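Local coordinates for protein pectate lyase (Bacillus, PDB 3VMV) that probably cleaves pectate (polygalacturonate) as a secreted family 1 polysaccharide lyase built on a parallel beta-helix, at residues G90-I95 / V110-V115; N137-E142 / S168-E173; M158-E163 / V181-N186. One frame throughout, in Å; residues are numbered along the deposited sequence.

Contact 1 of 3, residues G90-I95 / V110-V115; sequences GEFDGI and VSIHHV
Phe92 and His113 dominate the pairing of strands 91-93 and 111-113, parallel neighbours on successive turns of the right-handed beta-helix of family 1 pectate lyases. The strands run within 6° of each other, and backbone bonds alternate between them from Gly90 to Gly94. Phe92 N donates to Ser111 O and Phe92 O accepts from His113 N, at 2.7 and 3.0 Å. Gly94, whose positive phi suits a residue without CB, donates its N to His113 O over 2.8 Å and turns the chain at the strand end. On the face of Phe92 and Ile112 the two side chains lie side by side and point the same way, with Phe92 CB 3.9 Å from Ile112 CG1. The phenyl ring reaches past this neighbour: its CE2 lies 3.8 Å from Val110 CG1, which meets the ring at its edge. Ile56 and Ile97 touch the Phe92 side chain, on the inner face of the coil. The other face of the sheet carries the polar groups of Glu91, Asp93 and His113. Asp93 CA lies over one face of the His113 imidazole, which also stacks with Tyr140 of the next turn. The extended Glu91 side chain comes to the ring edge, where His113 NE2 donates to Glu91 OE2 on the anti side of the carboxylate at 2.7 Å, the acceptor only 7° out of the imidazole plane.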
ATOM      1  N   GLY A  90     -14.682  10.839  -2.780  1.00 13.99           N
ATOM      2  CA  GLY A  90     -14.420   9.830  -1.747  1.00 11.89           C
ATOM      3  C   GLY A  90     -13.181  10.191  -0.983  1.00 11.42           C
ATOM      4  O   GLY A  90     -12.119   9.697  -1.290  1.00 15.05           O
ATOM      5  N   GLU A  91     -13.316  11.035   0.026  1.00 13.90           N
ATOM      6  CA  GLU A  91     -12.159  11.616   0.680  1.00 13.17           C
ATOM      7  C   GLU A  91     -12.170  11.265   2.165  1.00 12.37           C
ATOM      8  O   GLU A  91     -13.230  11.382   2.792  1.00 14.48           O
ATOM      9  CB  GLU A  91     -12.168  13.134   0.520  1.00 16.35           C
ATOM     10  CG  GLU A  91     -10.977  13.793   1.188  1.00 16.72           C
ATOM     11  CD  GLU A  91     -11.006  15.304   1.144  1.00 26.19           C
ATOM     12  OE1 GLU A  91     -11.921  15.862   0.491  1.00 29.55           O
ATOM     13  OE2 GLU A  91     -10.117  15.949   1.771  1.00 21.06           O
ATOM     14  N   PHE A  92     -11.004  10.847   2.687  1.00 11.47           N
ATOM     15  CA  PHE A  92     -10.818  10.567   4.115  1.00 12.18           C
ATOM     16  C   PHE A  92      -9.764  11.563   4.569  1.00 11.88           C
ATOM     17  O   PHE A  92      -8.592  11.407   4.239  1.00 12.00           O
ATOM     18  CB  PHE A  92     -10.310   9.124   4.333  1.00 11.68           C
ATOM     19  CG  PHE A  92     -11.300   8.053   3.968  1.00 11.26           C
ATOM     20  CD1 PHE A  92     -11.897   7.271   4.956  1.00 12.29           C
ATOM     21  CD2 PHE A  92     -11.633   7.829   2.644  1.00 13.99           C
ATOM     22  CE1 PHE A  92     -12.821   6.283   4.633  1.00 15.57           C
ATOM     23  CE2 PHE A  92     -12.591   6.833   2.310  1.00 12.65           C
ATOM     24  CZ  PHE A  92     -13.154   6.063   3.308  1.00 14.22           C
ATOM     25  N   ASP A  93     -10.191  12.597   5.286  1.00 13.15           N
ATOM     26  CA  ASP A  93      -9.318  13.691   5.702  1.00 13.42           C
ATOM     27  C   ASP A  93      -9.016  13.518   7.190  1.00 13.26           C
ATOM     28  O   ASP A  93      -9.873  13.752   8.056  1.00 15.40           O
ATOM     29  CB  ASP A  93     -10.013  15.022   5.428  1.00 15.45           C
ATOM     30  CG  ASP A  93      -9.173  16.217   5.868  1.00 19.03           C
ATOM     31  OD1 ASP A  93      -8.021  16.025   6.337  1.00 16.77           O
ATOM     32  OD2 ASP A  93      -9.683  17.358   5.739  1.00 26.00           O
ATOM     33  N   GLY A  94      -7.805  13.026   7.469  1.00 11.74           N
ATOM     34  CA  GLY A  94      -7.373  12.907   8.852  1.00 13.55           C
ATOM     35  C   GLY A  94      -7.808  11.633   9.516  1.00 15.66           C
ATOM     36  O   GLY A  94      -7.670  11.531  10.751  1.00 14.12           O
ATOM     37  N   ILE A  95      -8.326  10.668   8.752  1.00 12.63           N
ATOM     38  CA  ILE A  95      -8.734   9.387   9.359  1.00 11.08           C
ATOM     39  C   ILE A  95      -8.444   8.319   8.337  1.00 13.41           C
ATOM     40  O   ILE A  95      -8.724   8.507   7.150  1.00 13.06           O
ATOM     41  CB  ILE A  95     -10.236   9.357   9.812  1.00 11.93           C
ATOM     42  CG1 ILE A  95     -10.507   8.053  10.556  1.00 10.43           C
ATOM     43  CG2 ILE A  95     -11.181   9.615   8.634  1.00 14.93           C
ATOM     44  CD1 ILE A  95     -11.842   8.052  11.341  1.00 14.68           C
ATOM     45  N   VAL A 110     -10.363   6.309  -3.641  1.00 11.03           N
ATOM     46  CA  VAL A 110     -10.482   7.276  -2.535  1.00 10.28           C
ATOM     47  C   VAL A 110      -9.170   8.040  -2.304  1.00  8.04           C
ATOM     48  O   VAL A 110      -8.080   7.562  -2.650  1.00  9.73           O
ATOM     49  CB  VAL A 110     -10.915   6.565  -1.189  1.00 10.32           C
ATOM     50  CG1 VAL A 110     -12.258   5.901  -1.354  1.00 13.22           C
ATOM     51  CG2 VAL A 110      -9.830   5.541  -0.753  1.00 12.44           C
ATOM     52  N   SER A 111      -9.270   9.215  -1.680  1.00 12.55           N
ATOM     53  CA  SER A 111      -8.093   9.951  -1.260  1.00 10.60           C
ATOM     54  C   SER A 111      -8.051   9.889   0.246  1.00 11.66           C
ATOM     55  O   SER A 111      -9.068  10.179   0.878  1.00 14.77           O
ATOM     56  CB  SER A 111      -8.177  11.408  -1.680  1.00 14.55           C
ATOM     57  OG  SER A 111      -8.269  11.492  -3.107  1.00 18.99           O
ATOM     58  N   ILE A 112      -6.916   9.499   0.808  1.00  9.24           N
ATOM     59  CA  ILE A 112      -6.803   9.382   2.272  1.00  8.97           C
ATOM     60  C   ILE A 112      -5.559  10.123   2.656  1.00  9.16           C
ATOM     61  O   ILE A 112      -4.446   9.802   2.151  1.00 12.17           O
ATOM     62  CB  ILE A 112      -6.673   7.902   2.718  1.00 10.59           C
ATOM     63  CG1 ILE A 112      -7.844   7.074   2.150  1.00 11.97           C
ATOM     64  CG2 ILE A 112      -6.634   7.841   4.281  1.00 10.73           C
ATOM     65  CD1 ILE A 112      -7.850   5.624   2.634  1.00 12.44           C
ATOM     66  N   HIS A 113      -5.683  11.097   3.557  1.00 11.42           N
ATOM     67  CA  HIS A 113      -4.556  11.970   3.753  1.00 10.54           C
ATOM     68  C   HIS A 113      -4.521  12.644   5.125  1.00 12.44           C
ATOM     69  O   HIS A 113      -5.502  12.741   5.830  1.00 12.93           O
ATOM     70  CB  HIS A 113      -4.544  13.037   2.635  1.00 12.96           C
ATOM     71  CG  HIS A 113      -5.728  13.962   2.686  1.00 10.88           C
ATOM     72  ND1 HIS A 113      -5.689  15.183   3.330  1.00 12.11           N
ATOM     73  CD2 HIS A 113      -6.982  13.849   2.180  1.00 13.96           C
ATOM     74  CE1 HIS A 113      -6.866  15.780   3.221  1.00 16.65           C
ATOM     75  NE2 HIS A 113      -7.672  14.990   2.532  1.00 14.04           N
ATOM     76  N   HIS A 114      -3.308  13.055   5.479  1.00 11.97           N
ATOM     77  CA  HIS A 114      -3.024  13.762   6.728  1.00 10.38           C
ATOM     78  C   HIS A 114      -3.528  12.936   7.905  1.00 10.35           C
ATOM     79  O   HIS A 114      -4.108  13.493   8.850  1.00 12.01           O
ATOM     80  CB  HIS A 114      -3.587  15.187   6.747  1.00 12.21           C
ATOM     81  CG  HIS A 114      -2.939  16.074   5.739  1.00 14.60           C
ATOM     82  ND1 HIS A 114      -3.394  16.177   4.439  1.00 15.12           N
ATOM     83  CD2 HIS A 114      -1.835  16.850   5.820  1.00 13.91           C
ATOM     84  CE1 HIS A 114      -2.621  17.025   3.775  1.00 15.39           C
ATOM     85  NE2 HIS A 114      -1.676  17.461   4.594  1.00 14.54           N
ATOM     86  N   VAL A 115      -3.237  11.632   7.874  1.00 11.52           N
ATOM     87  CA  VAL A 115      -3.693  10.754   8.954  1.00 10.96           C
ATOM     88  C   VAL A 115      -2.666  10.775  10.082  1.00 10.76           C
ATOM     89  O   VAL A 115      -1.578  10.226   9.956  1.00 11.65           O
ATOM     90  CB  VAL A 115      -3.943   9.329   8.459  1.00  9.87           C
ATOM     91  CG1 VAL A 115      -4.599   8.457   9.591  1.00 12.68           C
ATOM     92  CG2 VAL A 115      -4.920   9.384   7.255  1.00 13.23           C
TER
HETATM   93  O   HOH W   1     -10.979  11.736  -3.642  1.00 18.24           O

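Contact 2 of 3, residues N137-E142 / S168-E173; sequences NEFYSE and SWNKFE
Phe139 and Phe172 lie side by side on one face of the parallel strands 138-140 and 171-173, and both side chains leave the backbone in the same way, CG anti to the carbonyl carbon. The rings are not flat against each other: their planes meet at 48°. Phe139 CD2 sits over the rim of the Phe172 face, 3.5 Å from Phe172 CE1, and Val156 of strand 156-158, which belongs to a different run of strands, touches both side chains. On the other face Glu138 and Lys171 repeat the pattern, extended and pointing the same way, so that aliphatic carbons rather than charges meet, with Glu138 CD 3.8 Å from Lys171 CD. Glu138 OE2 and Lys171 NZ remain 4.3 Å apart, beyond a salt bridge, and are joined by a water that donates to the carboxylate and accepts from the ammonium. A second water donates to both Glu138 OE1 and Glu173 OE1. Each carboxylate has a further partner: Glu138 OE2 accepts from Val322 N in the C-terminal part of the chain, and Glu173 OE2 is held by Asn202 of the next turn. Where strand 171-173 begins, Asn170 is held at both ends of its amide. Its OD1 accepts from Asn137 N at 2.8 Å, the donor tilted 24° from the carbonyl plane, and its ND2 binds Ile134 O. The Asn137 and Asn170 side chains lie side by side, pointing the same way, their amide planes nearly parallel; such aligned asparagines in the turns of successive coils are characteristic of the pectate lyase beta-helix.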
ATOM      1  N   ASN A 137      -6.182   4.966  -5.759  1.00  9.80           N
ATOM      2  CA  ASN A 137      -6.332   5.902  -4.657  1.00  9.80           C
ATOM      3  C   ASN A 137      -5.222   6.950  -4.659  1.00 10.13           C
ATOM      4  O   ASN A 137      -4.268   6.862  -5.440  1.00 10.25           O
ATOM      5  CB  ASN A 137      -6.271   5.149  -3.352  1.00  9.83           C
ATOM      6  CG  ASN A 137      -7.212   3.945  -3.318  1.00 10.07           C
ATOM      7  OD1 ASN A 137      -6.749   2.759  -3.206  1.00 13.11           O
ATOM      8  ND2 ASN A 137      -8.479   4.196  -3.359  1.00  6.84           N
ATOM      9  N   GLU A 138      -5.330   7.906  -3.736  1.00 11.18           N
ATOM     10  CA  GLU A 138      -4.269   8.888  -3.533  1.00 10.73           C
ATOM     11  C   GLU A 138      -4.047   8.994  -2.048  1.00  9.68           C
ATOM     12  O   GLU A 138      -4.993   9.109  -1.290  1.00 10.59           O
ATOM     13  CB  GLU A 138      -4.618  10.253  -4.137  1.00 11.05           C
ATOM     14  CG  GLU A 138      -4.773  10.123  -5.648  1.00 12.06           C
ATOM     15  CD  GLU A 138      -4.963  11.421  -6.401  1.00 16.54           C
ATOM     16  OE1 GLU A 138      -4.627  12.519  -5.890  1.00 20.34           O
ATOM     17  OE2 GLU A 138      -5.429  11.363  -7.564  1.00 14.15           O
ATOM     18  N   PHE A 139      -2.773   8.991  -1.669  1.00  8.97           N
ATOM     19  CA  PHE A 139      -2.368   9.003  -0.267  1.00  9.82           C
ATOM     20  C   PHE A 139      -1.322  10.059  -0.093  1.00 11.12           C
ATOM     21  O   PHE A 139      -0.359  10.102  -0.879  1.00 10.56           O
ATOM     22  CB  PHE A 139      -1.760   7.659   0.135  1.00  9.16           C
ATOM     23  CG  PHE A 139      -2.624   6.457  -0.215  1.00  9.59           C
ATOM     24  CD1 PHE A 139      -3.838   6.250   0.425  1.00  9.34           C
ATOM     25  CD2 PHE A 139      -2.188   5.528  -1.149  1.00 10.21           C
ATOM     26  CE1 PHE A 139      -4.655   5.155   0.122  1.00 11.06           C
ATOM     27  CE2 PHE A 139      -2.980   4.407  -1.449  1.00 10.19           C
ATOM     28  CZ  PHE A 139      -4.212   4.214  -0.825  1.00  9.25           C
ATOM     29  N   TYR A 140      -1.426  10.895   0.941  1.00 10.03           N
ATOM     30  CA  TYR A 140      -0.429  11.956   1.084  1.00  9.57           C
ATOM     31  C   TYR A 140      -0.480  12.549   2.488  1.00 10.23           C
ATOM     32  O   TYR A 140      -1.468  12.344   3.201  1.00 11.07           O
ATOM     33  CB  TYR A 140      -0.616  13.042   0.011  1.00 11.10           C
ATOM     34  CG  TYR A 140      -1.989  13.647  -0.121  1.00 11.42           C
ATOM     35  CD1 TYR A 140      -2.314  14.848   0.528  1.00 12.01           C
ATOM     36  CD2 TYR A 140      -2.954  13.039  -0.918  1.00 14.30           C
ATOM     37  CE1 TYR A 140      -3.542  15.432   0.358  1.00 13.97           C
ATOM     38  CE2 TYR A 140      -4.220  13.620  -1.076  1.00 15.48           C
ATOM     39  CZ  TYR A 140      -4.486  14.817  -0.434  1.00 12.91           C
ATOM     40  OH  TYR A 140      -5.725  15.437  -0.523  1.00 20.38           O
ATOM     41  N   SER A 141       0.558  13.286   2.862  1.00  9.89           N
ATOM     42  CA  SER A 141       0.484  14.119   4.076  1.00 10.61           C
ATOM     43  C   SER A 141       1.304  15.372   3.801  1.00 13.41           C
ATOM     44  O   SER A 141       0.879  16.165   2.953  1.00 14.34           O
ATOM     45  CB  SER A 141       0.870  13.364   5.366  1.00 10.63           C
ATOM     46  OG  SER A 141       2.232  13.006   5.423  1.00 11.35           O
ATOM     47  N   GLU A 142       2.458  15.561   4.460  1.00 11.85           N
ATOM     48  CA  GLU A 142       3.355  16.640   4.071  1.00 11.05           C
ATOM     49  C   GLU A 142       4.786  16.123   4.120  1.00 14.15           C
ATOM     50  O   GLU A 142       5.129  15.314   5.002  1.00 14.21           O
ATOM     51  CB  GLU A 142       3.243  17.827   5.044  1.00 13.46           C
ATOM     52  CG  GLU A 142       1.880  18.450   5.210  1.00 14.93           C
ATOM     53  CD  GLU A 142       1.374  19.189   3.977  1.00 18.48           C
ATOM     54  OE1 GLU A 142       2.182  19.576   3.101  1.00 21.66           O
ATOM     55  OE2 GLU A 142       0.139  19.433   3.894  1.00 19.12           O
ATOM     56  N   SER A 168      -2.102  -1.013  -6.629  1.00  7.80           N
ATOM     57  CA  SER A 168      -1.999  -0.635  -8.041  1.00  8.10           C
ATOM     58  C   SER A 168      -2.584   0.726  -8.337  1.00  8.98           C
ATOM     59  O   SER A 168      -3.611   1.117  -7.797  1.00  8.97           O
ATOM     60  CB  SER A 168      -2.684  -1.715  -8.894  1.00 10.45           C
ATOM     61  OG  SER A 168      -4.053  -1.878  -8.559  1.00 11.51           O
ATOM     62  N   TRP A 169      -1.953   1.435  -9.273  1.00  8.35           N
ATOM     63  CA  TRP A 169      -2.542   2.669  -9.823  1.00  8.92           C
ATOM     64  C   TRP A 169      -2.796   3.776  -8.802  1.00  9.77           C
ATOM     65  O   TRP A 169      -3.652   4.611  -9.016  1.00 11.56           O
ATOM     66  CB  TRP A 169      -3.841   2.380 -10.620  1.00  8.78           C
ATOM     67  CG  TRP A 169      -3.546   1.502 -11.835  1.00  8.19           C
ATOM     68  CD1 TRP A 169      -3.836   0.160 -11.980  1.00 10.86           C
ATOM     69  CD2 TRP A 169      -2.966   1.940 -13.082  1.00 10.32           C
ATOM     70  NE1 TRP A 169      -3.468  -0.250 -13.258  1.00 12.60           N
ATOM     71  CE2 TRP A 169      -2.917   0.807 -13.936  1.00 11.84           C
ATOM     72  CE3 TRP A 169      -2.474   3.169 -13.548  1.00 10.24           C
ATOM     73  CZ2 TRP A 169      -2.392   0.868 -15.251  1.00 11.00           C
ATOM     74  CZ3 TRP A 169      -1.969   3.231 -14.868  1.00 11.97           C
ATOM     75  CH2 TRP A 169      -1.938   2.069 -15.685  1.00 12.23           C
ATOM     76  N   ASN A 170      -2.051   3.776  -7.695  1.00  9.14           N
ATOM     77  CA  ASN A 170      -2.269   4.795  -6.680  1.00  7.61           C
ATOM     78  C   ASN A 170      -1.251   5.888  -6.788  1.00  9.68           C
ATOM     79  O   ASN A 170      -0.190   5.703  -7.395  1.00 10.63           O
ATOM     80  CB  ASN A 170      -2.108   4.185  -5.274  1.00  8.36           C
ATOM     81  CG  ASN A 170      -3.025   2.994  -5.034  1.00  8.40           C
ATOM     82  OD1 ASN A 170      -4.227   3.169  -4.827  1.00  8.69           O
ATOM     83  ND2 ASN A 170      -2.445   1.776  -4.979  1.00  8.50           N
ATOM     84  N   LYS A 171      -1.537   7.029  -6.181  1.00 10.16           N
ATOM     85  CA  LYS A 171      -0.486   8.051  -5.997  1.00  8.06           C
ATOM     86  C   LYS A 171      -0.146   8.087  -4.515  1.00 10.16           C
ATOM     87  O   LYS A 171      -1.043   8.073  -3.677  1.00 10.77           O
ATOM     88  CB  LYS A 171      -0.975   9.420  -6.418  1.00  8.99           C
ATOM     89  CG  LYS A 171      -1.337   9.497  -7.918  1.00 10.23           C
ATOM     90  CD  LYS A 171      -1.684  10.951  -8.289  1.00 13.67           C
ATOM     91  CE  LYS A 171      -1.925  11.072  -9.807  1.00 20.57           C
ATOM     92  NZ  LYS A 171      -2.173  12.509 -10.164  1.00 21.18           N
ATOM     93  N   PHE A 172       1.158   8.050  -4.213  1.00  8.27           N
ATOM     94  CA  PHE A 172       1.678   8.223  -2.849  1.00  9.41           C
ATOM     95  C   PHE A 172       2.579   9.457  -2.947  1.00  9.47           C
ATOM     96  O   PHE A 172       3.577   9.442  -3.675  1.00 10.62           O
ATOM     97  CB  PHE A 172       2.594   7.044  -2.482  1.00  9.67           C
ATOM     98  CG  PHE A 172       1.896   5.726  -2.286  1.00  9.14           C
ATOM     99  CD1 PHE A 172       1.607   5.281  -0.990  1.00 11.09           C
ATOM    100  CD2 PHE A 172       1.524   4.929  -3.376  1.00  7.36           C
ATOM    101  CE1 PHE A 172       0.992   4.062  -0.754  1.00 11.53           C
ATOM    102  CE2 PHE A 172       0.913   3.704  -3.158  1.00  8.67           C
ATOM    103  CZ  PHE A 172       0.618   3.271  -1.831  1.00  8.44           C
ATOM    104  N   GLU A 173       2.272  10.535  -2.227  1.00  9.83           N
ATOM    105  CA  GLU A 173       3.007  11.761  -2.409  1.00 10.21           C
ATOM    106  C   GLU A 173       3.163  12.475  -1.094  1.00 10.64           C
ATOM    107  O   GLU A 173       2.356  12.321  -0.185  1.00 11.43           O
ATOM    108  CB  GLU A 173       2.258  12.695  -3.353  1.00 12.93           C
ATOM    109  CG  GLU A 173       1.931  12.082  -4.719  1.00 11.96           C
ATOM    110  CD  GLU A 173       1.484  13.128  -5.750  1.00 13.34           C
ATOM    111  OE1 GLU A 173       0.326  13.053  -6.221  1.00 18.39           O
ATOM    112  OE2 GLU A 173       2.292  14.026  -6.119  1.00 15.28           O
TER
HETATM  113  O   HOH W   2      -1.921  12.850  -4.635  1.00 24.58           O
HETATM  114  O   HOH W   3      -4.743  12.595  -9.727  1.00 27.07           O

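Contact 3 of 3, residues M158-E163 / V181-N186; sequences MKRNAE and VGHTDN
His183 rests against Lys159 and Arg160 from the adjoining coil. The Lys159 chain crosses the imidazole side chain at about a right angle, and the closest approach is made by methylenes, Lys159 CD to His183 CB at 3.8 Å. A chi1 of 76° puts His183 CG above its own main chain, where it too faces Lys159 CD. Arg160 arrives obliquely: His183 CE1 lies over one face of the guanidinium group, 4.0 Å from Arg160 NE, with the two planes 35° apart. The imidazole is also met on one face by Thr184 CG2 from its own loop. At the ring edge, in its plane, a water sits 2.7 Å from His183 ND1. The same water accepts from Arg160 N at 2.9 Å and from His183 N at 3.2 Å, so one solvent molecule ties both backbones to the imidazole. On the strand side of His183, Gly182 N donates to Met158 O at 2.8 Å in an almost straight bond (177°). This is where strands 156-158 and 177-181, parallel neighbours on consecutive turns of the beta-helix, give way to loops. Met158 and Val181 point to the same side; Met158 SD comes within 4.4 Å of Val181 CG2, while the end of the methionine leads away. Both pack on Ile194 and Tyr196 of strand 192-197, which lies across the interior. Gly182 adopts a positive phi at which a CB would collide with the preceding carbonyl, and its O accepts from Arg212 NH1. Farther out, the chain leaves Lys159 through a type I' turn ending at Ala162. Lys159 NZ forms a salt bridge with Glu124 on the preceding coil.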
ATOM      1  N   MET A 158       1.611  -2.859   5.813  1.00 10.54           N
ATOM      2  CA  MET A 158       1.148  -4.246   5.916  1.00 10.11           C
ATOM      3  C   MET A 158       1.926  -4.941   7.001  1.00 11.33           C
ATOM      4  O   MET A 158       3.166  -4.819   7.063  1.00 10.37           O
ATOM      5  CB  MET A 158       1.366  -4.948   4.557  1.00 11.86           C
ATOM      6  CG  MET A 158       0.596  -4.191   3.441  1.00 25.49           C
ATOM      7  SD  MET A 158       1.120  -4.906   1.898  1.00 18.61           S
ATOM      8  CE  MET A 158       0.490  -3.599   0.805  1.00 14.23           C
ATOM      9  N   LYS A 159       1.210  -5.673   7.844  1.00 12.13           N
ATOM     10  CA  LYS A 159       1.802  -6.279   9.035  1.00 11.73           C
ATOM     11  C   LYS A 159       1.144  -7.606   9.351  1.00 10.60           C
ATOM     12  O   LYS A 159       0.027  -7.903   8.878  1.00 11.02           O
ATOM     13  CB  LYS A 159       1.562  -5.365  10.266  1.00 12.63           C
ATOM     14  CG  LYS A 159       2.062  -3.929  10.109  1.00 15.31           C
ATOM     15  CD  LYS A 159       1.711  -3.067  11.354  1.00 15.86           C
ATOM     16  CE  LYS A 159       2.136  -1.603  11.151  1.00 15.20           C
ATOM     17  NZ  LYS A 159       1.697  -0.753  12.317  1.00 17.67           N
ATOM     18  N   ARG A 160       1.806  -8.366  10.232  1.00 11.01           N
ATOM     19  CA  ARG A 160       1.162  -9.483  10.938  1.00 13.15           C
ATOM     20  C   ARG A 160       0.486 -10.448   9.958  1.00 12.83           C
ATOM     21  O   ARG A 160      -0.714 -10.723  10.031  1.00 12.79           O
ATOM     22  CB  ARG A 160       0.190  -8.963  12.013  1.00 14.84           C
ATOM     23  CG  ARG A 160       0.964  -8.190  13.108  1.00 14.32           C
ATOM     24  CD  ARG A 160       0.053  -7.807  14.252  1.00 16.12           C
ATOM     25  NE  ARG A 160       0.873  -7.325  15.367  1.00 21.57           N
ATOM     26  CZ  ARG A 160       1.387  -8.083  16.335  1.00 33.88           C
ATOM     27  NH1 ARG A 160       1.169  -9.393  16.369  1.00 31.78           N
ATOM     28  NH2 ARG A 160       2.130  -7.518  17.279  1.00 42.99           N
ATOM     29  N   ASN A 161       1.302 -10.980   9.054  1.00 14.26           N
ATOM     30  CA  ASN A 161       0.888 -12.072   8.177  1.00 13.56           C
ATOM     31  C   ASN A 161      -0.169 -11.745   7.126  1.00 14.83           C
ATOM     32  O   ASN A 161      -0.769 -12.660   6.575  1.00 15.64           O
ATOM     33  CB  ASN A 161       0.436 -13.256   9.021  1.00 14.73           C
ATOM     34  CG  ASN A 161       1.530 -13.728   9.909  1.00 18.58           C
ATOM     35  OD1 ASN A 161       2.552 -14.223   9.430  1.00 19.54           O
ATOM     36  ND2 ASN A 161       1.359 -13.529  11.208  1.00 17.61           N
ATOM     37  N   ALA A 162      -0.316 -10.465   6.791  1.00 12.85           N
ATOM     38  CA  ALA A 162      -1.142 -10.054   5.657  1.00 12.87           C
ATOM     39  C   ALA A 162      -0.539 -10.686   4.406  1.00 13.19           C
ATOM     40  O   ALA A 162       0.681 -10.727   4.261  1.00 13.01           O
ATOM     41  CB  ALA A 162      -1.117  -8.513   5.520  1.00 14.09           C
ATOM     42  N   GLU A 163      -1.373 -11.156   3.479  1.00 13.21           N
ATOM     43  CA  GLU A 163      -0.856 -11.935   2.351  1.00 12.04           C
ATOM     44  C   GLU A 163      -1.777 -11.758   1.170  1.00 11.11           C
ATOM     45  O   GLU A 163      -3.000 -11.617   1.351  1.00 12.63           O
ATOM     46  CB  GLU A 163      -0.825 -13.438   2.709  1.00 14.35           C
ATOM     47  CG  GLU A 163       0.002 -14.305   1.785  1.00 23.06           C
ATOM     48  CD  GLU A 163       0.217 -15.701   2.393  1.00 27.06           C
ATOM     49  OE1 GLU A 163      -0.461 -16.008   3.390  1.00 26.84           O
ATOM     50  OE2 GLU A 163       1.043 -16.484   1.892  1.00 26.90           O
ATOM     51  N   VAL A 181       6.257  -3.190   4.929  1.00 10.54           N
ATOM     52  CA  VAL A 181       5.814  -4.558   4.750  1.00 10.07           C
ATOM     53  C   VAL A 181       6.542  -5.341   5.804  1.00 12.20           C
ATOM     54  O   VAL A 181       7.688  -5.764   5.595  1.00 11.78           O
ATOM     55  CB  VAL A 181       6.130  -5.078   3.326  1.00 10.98           C
ATOM     56  CG1 VAL A 181       5.706  -6.549   3.175  1.00 13.64           C
ATOM     57  CG2 VAL A 181       5.451  -4.211   2.274  1.00 13.81           C
ATOM     58  N   GLY A 182       5.883  -5.587   6.933  1.00 11.39           N
ATOM     59  CA  GLY A 182       6.506  -6.188   8.107  1.00 12.53           C
ATOM     60  C   GLY A 182       7.022  -5.095   9.038  1.00 13.79           C
ATOM     61  O   GLY A 182       7.887  -4.326   8.652  1.00 15.05           O
ATOM     62  N   HIS A 183       6.484  -5.049  10.261  1.00 13.66           N
ATOM     63  CA  HIS A 183       6.740  -3.934  11.187  1.00 16.63           C
ATOM     64  C   HIS A 183       7.845  -4.217  12.203  1.00 16.07           C
ATOM     65  O   HIS A 183       8.269  -3.316  12.923  1.00 16.77           O
ATOM     66  CB  HIS A 183       5.432  -3.563  11.943  1.00 16.93           C
ATOM     67  CG  HIS A 183       5.065  -4.527  13.035  1.00 17.22           C
ATOM     68  ND1 HIS A 183       4.704  -5.838  12.801  1.00 18.03           N
ATOM     69  CD2 HIS A 183       5.091  -4.390  14.386  1.00 24.40           C
ATOM     70  CE1 HIS A 183       4.499  -6.461  13.949  1.00 21.88           C
ATOM     71  NE2 HIS A 183       4.734  -5.605  14.929  1.00 25.58           N
ATOM     72  N   THR A 184       8.283  -5.470  12.275  1.00 12.77           N
ATOM     73  CA  THR A 184       9.284  -5.883  13.251  1.00 14.97           C
ATOM     74  C   THR A 184      10.073  -7.069  12.707  1.00 15.34           C
ATOM     75  O   THR A 184       9.613  -7.764  11.803  1.00 14.31           O
ATOM     76  CB  THR A 184       8.636  -6.254  14.593  1.00 18.64           C
ATOM     77  OG1 THR A 184       9.650  -6.258  15.609  1.00 19.08           O
ATOM     78  CG2 THR A 184       7.962  -7.630  14.531  1.00 17.27           C
ATOM     79  N   ASP A 185      11.275  -7.283  13.244  1.00 14.56           N
ATOM     80  CA  ASP A 185      12.105  -8.410  12.802  1.00 14.35           C
ATOM     81  C   ASP A 185      11.659  -9.710  13.461  1.00 16.24           C
ATOM     82  O   ASP A 185      12.406 -10.315  14.254  1.00 18.99           O
ATOM     83  CB  ASP A 185      13.565  -8.136  13.130  1.00 13.60           C
ATOM     84  CG  ASP A 185      14.119  -6.918  12.378  1.00 14.42           C
ATOM     85  OD1 ASP A 185      13.653  -6.610  11.242  1.00 14.63           O
ATOM     86  OD2 ASP A 185      15.041  -6.287  12.935  1.00 15.46           O
ATOM     87  N   ASN A 186      10.428 -10.119  13.150  1.00 14.94           N
ATOM     88  CA  ASN A 186       9.887 -11.403  13.600  1.00 17.61           C
ATOM     89  C   ASN A 186       9.327 -12.113  12.369  1.00 16.17           C
ATOM     90  O   ASN A 186       8.269 -11.707  11.807  1.00 15.14           O
ATOM     91  CB  ASN A 186       8.811 -11.154  14.657  1.00 20.92           C
ATOM     92  CG  ASN A 186       8.216 -12.432  15.194  1.00 22.62           C
ATOM     93  OD1 ASN A 186       8.274 -13.479  14.544  1.00 22.85           O
ATOM     94  ND2 ASN A 186       7.682 -12.369  16.417  1.00 25.67           N
TER
HETATM   95  O   HOH W   4       4.583  -7.536  10.704  1.00 14.23           O

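All three contacts join successive coils of one parallel beta-helix. Contacts 1 and 2 follow each other along the chain with centres 10 Å apart; strands 111-113 and 138-140 pair directly, so the order 91-93, 111-113, 138-140, 171-173 runs continuously up one sheet. A probable hydrogen bond from His114 NE2 to Glu142 OE2 also links the two. Contact 3 belongs to another run, strands 156-158 with 177-181, centred about 21 Å from the centre of contact 2 and 23 Å from that of contact 1. Its segments alternate with those of contact 2, consistent with a chain passing between runs of strands within each coil, so the contacts tie successive coils together on two sides of the helix.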